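Long-range contacts in TatD-related deoxyribonuclease (Thermotoga maritima, PDB 1J6O), which probably acts as a metal-dependent deoxyribonuclease, hydrolysing ester bonds in DNA: residues 13-18 against 228-233; 19-24 against 44-49; 52-57 against 69-74. All blocks are in the same frame, centred on the assembly; numbering follows the deposited sequence.

Contact 1: 13-18 against 228-233; sequences MVDTHA and NEPKYL
Leu233 meets the strand 13-15 with one methyl, CD2, which sits 3.6 Å from the carbonyl oxygen Val14 O and 3.9 Å from Asp15 CB. Earlier on the strand, Met13, modelled as selenomethionine, slides past Leu233 in the opposite direction. Its SE lies 4.0 Å from Leu233 CB; the terminal CE is modelled too close to the leucine for its position to be trusted. Val14 turns its own side chain away, onto helix 248-264.

The polar part belongs to Asp15. It points its CB toward the 3-10 turn at 230-232, CG stands anti to the backbone N (chi1 -175°), and OD2 comes to 3.7 Å from Pro230 CG while also hydrogen-bonded to Thr213 OG1. The other oxygen, Asp15 OD1, accepts from His17 N at 3.1 Å; the bond is fairly straight (164°), but the N-H arrives from above the carboxylate plane. This is an Asx turn, and it holds the corner where the chain leaves the strand and delivers His17, a predicted ligand of the first metal. The first strand packed against the segment that follows the last strand, 209-211, fits the closure of the TIM barrel of the TatD family.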
loop_
_atom_site.group_PDB
_atom_site.type_symbol
_atom_site.label_atom_id
_atom_site.label_comp_id
_atom_site.label_asym_id
_atom_site.label_seq_id
_atom_site.Cartn_x
_atom_site.Cartn_y
_atom_site.Cartn_z
HETATM N N MSE A 13 6.859 13.460 2.714
HETATM C CA MSE A 13 5.887 12.542 2.137
HETATM C C MSE A 13 6.353 11.126 2.399
HETATM O O MSE A 13 7.548 10.873 2.525
HETATM C CB MSE A 13 5.779 12.754 0.635
HETATM C CG MSE A 13 5.471 14.194 0.268
HETATM SE SE MSE A 13 5.506 14.265 -1.645
HETATM C CE MSE A 13 4.006 13.125 -1.860
ATOM N N VAL A 14 5.405 10.199 2.472
ATOM C CA VAL A 14 5.737 8.794 2.705
ATOM C C VAL A 14 5.074 7.984 1.601
ATOM O O VAL A 14 3.895 8.208 1.299
ATOM C CB VAL A 14 5.181 8.275 4.050
ATOM C CG1 VAL A 14 5.386 6.737 4.136
ATOM C CG2 VAL A 14 5.900 8.983 5.212
ATOM N N ASP A 15 5.825 7.098 0.951
ATOM C CA ASP A 15 5.216 6.276 -0.117
ATOM C C ASP A 15 4.885 4.966 0.585
ATOM O O ASP A 15 5.789 4.177 0.882
ATOM C CB ASP A 15 6.209 5.977 -1.243
ATOM C CG ASP A 15 5.563 5.234 -2.410
ATOM O OD1 ASP A 15 4.424 4.713 -2.262
ATOM O OD2 ASP A 15 6.221 5.168 -3.470
ATOM N N THR A 16 3.604 4.707 0.825
ATOM C CA THR A 16 3.210 3.462 1.513
ATOM C C THR A 16 3.055 2.222 0.636
ATOM O O THR A 16 2.634 1.162 1.123
ATOM C CB THR A 16 1.888 3.652 2.309
ATOM O OG1 THR A 16 0.850 4.016 1.395
ATOM C CG2 THR A 16 2.027 4.749 3.366
ATOM N N HIS A 17 3.397 2.328 -0.649
ATOM C CA HIS A 17 3.265 1.166 -1.507
ATOM C C HIS A 17 4.215 1.271 -2.681
ATOM O O HIS A 17 3.853 1.821 -3.725
ATOM C CB HIS A 17 1.812 1.048 -2.022
ATOM C CG HIS A 17 1.412 -0.345 -2.402
ATOM N ND1 HIS A 17 0.693 -1.165 -1.558
ATOM C CD2 HIS A 17 1.625 -1.062 -3.530
ATOM C CE1 HIS A 17 0.475 -2.328 -2.156
ATOM N NE2 HIS A 17 1.029 -2.289 -3.354
ATOM N N ALA A 18 5.423 0.736 -2.534
ATOM C CA ALA A 18 6.389 0.797 -3.624
ATOM C C ALA A 18 6.902 -0.619 -3.998
ATOM O O ALA A 18 6.782 -1.534 -3.199
ATOM C CB ALA A 18 7.537 1.636 -3.183
ATOM N N ASN A 228 6.756 5.012 -12.955
ATOM C CA ASN A 228 6.416 5.847 -11.794
ATOM C C ASN A 228 7.511 5.621 -10.742
ATOM O O ASN A 228 8.192 4.601 -10.774
ATOM C CB ASN A 228 5.066 5.387 -11.256
ATOM C CG ASN A 228 4.442 6.366 -10.264
ATOM O OD1 ASN A 228 4.911 7.481 -10.097
ATOM N ND2 ASN A 228 3.361 5.933 -9.614
ATOM N N GLU A 229 7.720 6.597 -9.862
ATOM C CA GLU A 229 8.721 6.485 -8.801
ATOM C C GLU A 229 8.297 7.405 -7.664
ATOM O O GLU A 229 7.496 8.342 -7.884
ATOM C CB GLU A 229 10.123 6.809 -9.309
ATOM C CG GLU A 229 10.299 8.193 -9.856
ATOM C CD GLU A 229 11.719 8.407 -10.295
ATOM O OE1 GLU A 229 12.555 8.696 -9.411
ATOM O OE2 GLU A 229 11.994 8.250 -11.512
ATOM N N PRO A 230 8.842 7.184 -6.446
ATOM C CA PRO A 230 8.511 7.975 -5.258
ATOM C C PRO A 230 8.515 9.482 -5.350
ATOM O O PRO A 230 7.602 10.110 -4.828
ATOM C CB PRO A 230 9.493 7.464 -4.207
ATOM C CG PRO A 230 9.603 6.007 -4.581
ATOM C CD PRO A 230 9.799 6.123 -6.090
ATOM N N LYS A 231 9.509 10.077 -6.004
ATOM C CA LYS A 231 9.514 11.538 -6.081
ATOM C C LYS A 231 8.321 12.139 -6.825
ATOM O O LYS A 231 8.067 13.339 -6.702
ATOM C CB LYS A 231 10.808 12.037 -6.715
ATOM C CG LYS A 231 10.894 11.783 -8.196
ATOM C CD LYS A 231 12.212 12.293 -8.747
ATOM C CE LYS A 231 12.294 12.018 -10.233
ATOM N NZ LYS A 231 13.630 12.398 -10.777
ATOM N N TYR A 232 7.591 11.335 -7.595
ATOM C CA TYR A 232 6.447 11.872 -8.314
ATOM C C TYR A 232 5.263 11.975 -7.388
ATOM O O TYR A 232 4.191 12.394 -7.798
ATOM C CB TYR A 232 6.044 11.004 -9.501
ATOM C CG TYR A 232 7.068 10.943 -10.612
ATOM C CD1 TYR A 232 8.019 11.962 -10.780
ATOM C CD2 TYR A 232 7.071 9.885 -11.509
ATOM C CE1 TYR A 232 8.943 11.907 -11.823
ATOM C CE2 TYR A 232 7.985 9.819 -12.547
ATOM C CZ TYR A 232 8.915 10.831 -12.702
ATOM O OH TYR A 232 9.810 10.776 -13.744
ATOM N N LEU A 233 5.452 11.582 -6.133
ATOM C CA LEU A 233 4.372 11.644 -5.171
ATOM C C LEU A 233 3.927 13.105 -4.981
ATOM O O LEU A 233 2.784 13.362 -4.593
ATOM C CB LEU A 233 4.856 11.044 -3.851
ATOM C CG LEU A 233 3.871 10.345 -2.934
ATOM C CD1 LEU A 233 2.890 9.487 -3.721
ATOM C CD2 LEU A 233 4.676 9.543 -1.908
#

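Contact 2: 19-24 against 44-49; sequences HLHFHQ and VVNVGV
His19 and Val47 are joined by a ring N-H: His19 ND1 donates to Val47 O at 3.0 Å, with the carbonyl oxygen near the plane of the imidazole and the bond somewhat bent (147°). The other ring nitrogen, NE2, is hydrogen-bonded to Asp214 OD1, and together the two bonds help hold the ring's rotation. His19 and Asp214 are both predicted ligands of the first metal, so the carbonyl of Val47 would probably act as a second-shell support for that site.

Next door, the amide of Asn46 works with both ends. Its OD1 takes the N-H of Leu20 at 2.9 Å, in the amide plane and on a lone pair, while ND2 is hydrogen-bonded to Ser57 OG and lies 2.9 Å from His21 ND1, ring and amide planes 73° apart. Strand 41-47 thus grips the loop that leaves strand 13-18 at the C-terminal end of the barrel, where TIM-barrel enzymes carry their active sites. A type I turn, closed by Phe22 N to His19 O, shapes this loop. His21 NE2 has a hydrogen-bond partner in Asp53 OD2, which also takes Val49 N.

Apolar contacts flank the polar ones. Leu20 CD1 meets Val44 CG2 at 4.0 Å, the side chains crossing at about a right angle. The Phe22 ring carries His19 CB over the centre of one face and touches Val49 CG1 at its edge, 4.2 Å from CZ.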
loop_
_atom_site.group_PDB
_atom_site.type_symbol
_atom_site.label_atom_id
_atom_site.label_comp_id
_atom_site.label_asym_id
_atom_site.label_seq_id
_atom_site.Cartn_x
_atom_site.Cartn_y
_atom_site.Cartn_z
ATOM N N HIS A 19 7.455 -0.784 -5.204
ATOM C CA HIS A 19 7.997 -2.083 -5.650
ATOM C C HIS A 19 9.334 -1.705 -6.294
ATOM O O HIS A 19 9.562 -1.953 -7.514
ATOM C CB HIS A 19 7.104 -2.720 -6.736
ATOM C CG HIS A 19 5.671 -2.886 -6.327
ATOM N ND1 HIS A 19 5.267 -3.837 -5.415
ATOM C CD2 HIS A 19 4.541 -2.262 -6.749
ATOM C CE1 HIS A 19 3.948 -3.804 -5.302
ATOM N NE2 HIS A 19 3.483 -2.860 -6.106
ATOM N N LEU A 20 10.231 -1.155 -5.485
ATOM C CA LEU A 20 11.539 -0.722 -5.976
ATOM C C LEU A 20 12.446 -1.838 -6.442
ATOM O O LEU A 20 13.418 -1.597 -7.178
ATOM C CB LEU A 20 12.224 0.127 -4.896
ATOM C CG LEU A 20 11.524 1.471 -4.638
ATOM C CD1 LEU A 20 11.969 2.078 -3.283
ATOM C CD2 LEU A 20 11.847 2.416 -5.783
ATOM N N HIS A 21 12.113 -3.052 -6.032
ATOM C CA HIS A 21 12.896 -4.218 -6.404
ATOM C C HIS A 21 12.488 -4.800 -7.755
ATOM O O HIS A 21 13.111 -5.765 -8.214
ATOM C CB HIS A 21 12.806 -5.292 -5.314
ATOM C CG HIS A 21 11.407 -5.727 -5.021
ATOM N ND1 HIS A 21 10.443 -4.857 -4.545
ATOM C CD2 HIS A 21 10.782 -6.913 -5.234
ATOM C CE1 HIS A 21 9.281 -5.487 -4.487
ATOM N NE2 HIS A 21 9.459 -6.736 -4.903
ATOM N N PHE A 22 11.456 -4.241 -8.394
ATOM C CA PHE A 22 11.026 -4.743 -9.689
ATOM C C PHE A 22 12.107 -4.415 -10.711
ATOM O O PHE A 22 12.902 -3.469 -10.517
ATOM C CB PHE A 22 9.697 -4.130 -10.109
ATOM C CG PHE A 22 8.492 -4.741 -9.423
ATOM C CD1 PHE A 22 8.638 -5.632 -8.354
ATOM C CD2 PHE A 22 7.200 -4.461 -9.890
ATOM C CE1 PHE A 22 7.512 -6.245 -7.760
ATOM C CE2 PHE A 22 6.073 -5.076 -9.289
ATOM C CZ PHE A 22 6.241 -5.962 -8.234
ATOM N N HIS A 23 12.146 -5.193 -11.792
ATOM C CA HIS A 23 13.153 -4.974 -12.822
ATOM C C HIS A 23 13.163 -3.599 -13.500
ATOM O O HIS A 23 14.187 -3.205 -14.082
ATOM C CB HIS A 23 13.071 -6.105 -13.867
ATOM C CG HIS A 23 12.011 -5.913 -14.903
ATOM N ND1 HIS A 23 12.168 -5.076 -15.988
ATOM C CD2 HIS A 23 10.785 -6.476 -15.037
ATOM C CE1 HIS A 23 11.086 -5.132 -16.747
ATOM N NE2 HIS A 23 10.232 -5.976 -16.194
ATOM N N GLN A 24 12.051 -2.871 -13.449
ATOM C CA GLN A 24 12.012 -1.552 -14.071
ATOM C C GLN A 24 12.971 -0.568 -13.369
ATOM O O GLN A 24 13.259 0.497 -13.873
ATOM C CB GLN A 24 10.586 -0.979 -14.068
ATOM C CG GLN A 24 9.651 -1.654 -15.070
ATOM C CD GLN A 24 9.038 -2.915 -14.530
ATOM O OE1 GLN A 24 9.286 -3.305 -13.392
ATOM N NE2 GLN A 24 8.217 -3.568 -15.347
ATOM N N VAL A 44 9.649 4.681 2.759
ATOM C CA VAL A 44 8.710 4.046 1.849
ATOM C C VAL A 44 8.458 2.642 2.364
ATOM O O VAL A 44 9.300 2.072 3.087
ATOM C CB VAL A 44 9.232 3.941 0.371
ATOM C CG1 VAL A 44 9.849 5.256 -0.087
ATOM C CG2 VAL A 44 10.159 2.756 0.221
ATOM N N VAL A 45 7.294 2.098 2.028
ATOM C CA VAL A 45 6.981 0.746 2.461
ATOM C C VAL A 45 7.069 -0.029 1.140
ATOM O O VAL A 45 6.248 0.186 0.248
ATOM C CB VAL A 45 5.575 0.615 3.014
ATOM C CG1 VAL A 45 5.302 -0.888 3.317
ATOM C CG2 VAL A 45 5.419 1.476 4.287
ATOM N N ASN A 46 8.090 -0.880 1.023
ATOM C CA ASN A 46 8.316 -1.676 -0.191
ATOM C C ASN A 46 7.589 -3.005 -0.036
ATOM O O ASN A 46 7.871 -3.784 0.850
ATOM C CB ASN A 46 9.808 -1.855 -0.393
ATOM C CG ASN A 46 10.148 -2.059 -1.817
ATOM O OD1 ASN A 46 10.054 -1.131 -2.633
ATOM N ND2 ASN A 46 10.525 -3.279 -2.151
ATOM N N VAL A 47 6.696 -3.257 -0.979
ATOM C CA VAL A 47 5.848 -4.428 -0.995
ATOM C C VAL A 47 6.143 -5.618 -1.895
ATOM O O VAL A 47 6.315 -5.452 -3.096
ATOM C CB VAL A 47 4.409 -3.930 -1.339
ATOM C CG1 VAL A 47 3.402 -4.999 -1.044
ATOM C CG2 VAL A 47 4.078 -2.655 -0.518
ATOM N N GLY A 48 6.086 -6.810 -1.314
ATOM C CA GLY A 48 6.335 -8.037 -2.082
ATOM C C GLY A 48 5.044 -8.583 -2.665
ATOM O O GLY A 48 3.963 -8.250 -2.157
ATOM N N VAL A 49 5.119 -9.383 -3.742
ATOM C CA VAL A 49 3.878 -9.927 -4.325
ATOM C C VAL A 49 3.763 -11.467 -4.318
ATOM O O VAL A 49 2.747 -12.027 -4.751
ATOM C CB VAL A 49 3.609 -9.376 -5.762
ATOM C CG1 VAL A 49 3.416 -7.837 -5.678
ATOM C CG2 VAL A 49 4.755 -9.720 -6.715
#

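Contact 3: 52-57 against 69-74; sequences EDSKKS and CSVGVH
Cys69 starts the contact by reaching toward Ser57 on helix 51-61. Its SG stands anti to the backbone N (chi1 -177°), which puts the sulphur 3.6 Å from Ser57 OG and 4.1 Å from Ser57 CB. That hydroxyl already serves Asn46 on the neighbouring strand. Ser70 turns its side chain away from the helix, and its OG is hydrogen-bonded to Gly102 O.

At Val71 the contact is with both atoms of the serine side chain: Ser54 OG lies 3.6 Å from Val71 CA, and Ser54 CB 3.9 Å from Val71 CB. Here the backbones come close, the two CA atoms being 5.1 Å apart. Helix 52-57 runs nearly antiparallel to strand 69-71, at 167° and with the axes 8.1 Å apart, as in a beta-alpha-beta crossover; this one links strands 41-47 and 67-71.

Gly72, where the strand has ended, gives the one hydrogen bond between the segments, from its N to Ser54 OG at 3.1 Å and almost straight (166°). The same hydroxyl is bonded to Asn50 O, a carbonyl one helical turn back that can only accept. An alanine in place of Ser54 would keep CB against Val71 but would probably leave the Gly72 N-H without its acceptor and Asn50 O without this donor. With one bond accepted and one given, Ser54 OG is a buried hydroxyl that links the backbone leaving the strand to the start of the helix.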
loop_
_atom_site.group_PDB
_atom_site.type_symbol
_atom_site.label_atom_id
_atom_site.label_comp_id
_atom_site.label_asym_id
_atom_site.label_seq_id
_atom_site.Cartn_x
_atom_site.Cartn_y
_atom_site.Cartn_z
ATOM N N GLU A 52 9.046 -15.420 -3.580
ATOM C CA GLU A 52 10.350 -15.030 -4.127
ATOM C C GLU A 52 10.507 -13.516 -4.174
ATOM O O GLU A 52 11.575 -12.968 -3.878
ATOM C CB GLU A 52 10.532 -15.570 -5.547
ATOM C CG GLU A 52 10.578 -17.082 -5.668
ATOM C CD GLU A 52 9.297 -17.748 -5.197
ATOM O OE1 GLU A 52 8.189 -17.303 -5.606
ATOM O OE2 GLU A 52 9.406 -18.725 -4.418
ATOM N N ASP A 53 9.444 -12.855 -4.601
ATOM C CA ASP A 53 9.466 -11.409 -4.699
ATOM C C ASP A 53 9.547 -10.735 -3.317
ATOM O O ASP A 53 10.218 -9.682 -3.138
ATOM C CB ASP A 53 8.236 -10.960 -5.499
ATOM C CG ASP A 53 8.244 -9.482 -5.755
ATOM O OD1 ASP A 53 8.967 -9.032 -6.685
ATOM O OD2 ASP A 53 7.541 -8.774 -5.004
ATOM N N SER A 54 8.885 -11.333 -2.333
ATOM C CA SER A 54 8.929 -10.760 -1.002
ATOM C C SER A 54 10.350 -10.842 -0.464
ATOM O O SER A 54 10.800 -9.933 0.256
ATOM C CB SER A 54 7.960 -11.477 -0.059
ATOM O OG SER A 54 6.621 -11.122 -0.362
ATOM N N LYS A 55 11.056 -11.921 -0.795
ATOM C CA LYS A 55 12.452 -12.081 -0.322
ATOM C C LYS A 55 13.319 -10.954 -0.935
ATOM O O LYS A 55 14.159 -10.378 -0.253
ATOM C CB LYS A 55 13.015 -13.462 -0.726
ATOM C CG LYS A 55 14.245 -13.965 0.070
ATOM C CD LYS A 55 15.454 -13.081 0.026
ATOM C CE LYS A 55 16.706 -13.760 0.652
ATOM N NZ LYS A 55 16.746 -13.753 2.143
ATOM N N LYS A 56 13.098 -10.630 -2.207
ATOM C CA LYS A 56 13.880 -9.559 -2.866
ATOM C C LYS A 56 13.557 -8.211 -2.232
ATOM O O LYS A 56 14.442 -7.368 -2.072
ATOM C CB LYS A 56 13.575 -9.493 -4.351
ATOM C CG LYS A 56 14.094 -10.708 -5.118
ATOM C CD LYS A 56 13.646 -10.690 -6.577
ATOM C CE LYS A 56 14.715 -10.141 -7.502
ATOM N NZ LYS A 56 15.110 -8.740 -7.182
ATOM N N SER A 57 12.282 -8.014 -1.900
ATOM C CA SER A 57 11.841 -6.769 -1.270
ATOM C C SER A 57 12.538 -6.663 0.091
ATOM O O SER A 57 13.083 -5.620 0.449
ATOM C CB SER A 57 10.313 -6.781 -1.083
ATOM O OG SER A 57 9.855 -5.600 -0.434
ATOM N N CYS A 69 9.649 -3.036 4.812
ATOM C CA CYS A 69 9.071 -4.068 3.967
ATOM C C CYS A 69 7.712 -4.681 4.337
ATOM O O CYS A 69 7.343 -4.712 5.506
ATOM C CB CYS A 69 10.129 -5.198 3.960
ATOM S SG CYS A 69 9.862 -6.669 2.963
ATOM N N SER A 70 6.966 -5.126 3.318
ATOM C CA SER A 70 5.671 -5.774 3.532
ATOM C C SER A 70 5.865 -7.070 2.759
ATOM O O SER A 70 6.334 -7.038 1.605
ATOM C CB SER A 70 4.496 -5.012 2.917
ATOM O OG SER A 70 3.279 -5.665 3.252
ATOM N N VAL A 71 5.513 -8.204 3.362
ATOM C CA VAL A 71 5.670 -9.488 2.674
ATOM C C VAL A 71 4.306 -10.133 2.523
ATOM O O VAL A 71 3.448 -10.037 3.423
ATOM C CB VAL A 71 6.621 -10.455 3.437
ATOM C CG1 VAL A 71 8.009 -9.817 3.560
ATOM C CG2 VAL A 71 6.067 -10.799 4.844
ATOM N N GLY A 72 4.105 -10.779 1.381
ATOM C CA GLY A 72 2.827 -11.426 1.129
ATOM C C GLY A 72 2.727 -12.014 -0.264
ATOM O O GLY A 72 3.693 -12.021 -1.047
ATOM N N VAL A 73 1.537 -12.521 -0.550
ATOM C CA VAL A 73 1.241 -13.130 -1.822
ATOM C C VAL A 73 -0.001 -12.474 -2.380
ATOM O O VAL A 73 -1.096 -12.541 -1.790
ATOM C CB VAL A 73 1.000 -14.657 -1.656
ATOM C CG1 VAL A 73 0.703 -15.283 -3.007
ATOM C CG2 VAL A 73 2.237 -15.311 -1.057
ATOM N N HIS A 74 0.186 -11.882 -3.544
ATOM C CA HIS A 74 -0.847 -11.168 -4.295
ATOM C C HIS A 74 -1.924 -12.160 -4.762
ATOM O O HIS A 74 -1.643 -13.324 -5.004
ATOM C CB HIS A 74 -0.131 -10.488 -5.481
ATOM C CG HIS A 74 -0.976 -9.551 -6.296
ATOM N ND1 HIS A 74 -1.966 -9.987 -7.155
ATOM C CD2 HIS A 74 -0.920 -8.201 -6.442
ATOM C CE1 HIS A 74 -2.483 -8.948 -7.791
ATOM N NE2 HIS A 74 -1.864 -7.853 -7.379
#

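How the contacts relate
Contacts 1 and 2, with centres 11 Å apart, lie on neighbouring strands: Asp15 O to Val45 N and Ala18 O to Val47 N are probable hydrogen bonds, both 2.8 Å. Contact 3 lies about 8 Å from contact 2, centre to centre, and is joined to it by Val49 O and His74 N, and through Asp53. Contacts 1 and 3 do not touch, their centres being about 18 Å apart. The predicted first metal site lies beside contacts 1 and 2, which supply His17 and His19, and these two rings meet nearly at a right angle; contact 3 only comes near it, Gly72 being about 6 Å from the Glu103 side chain at nearest atoms.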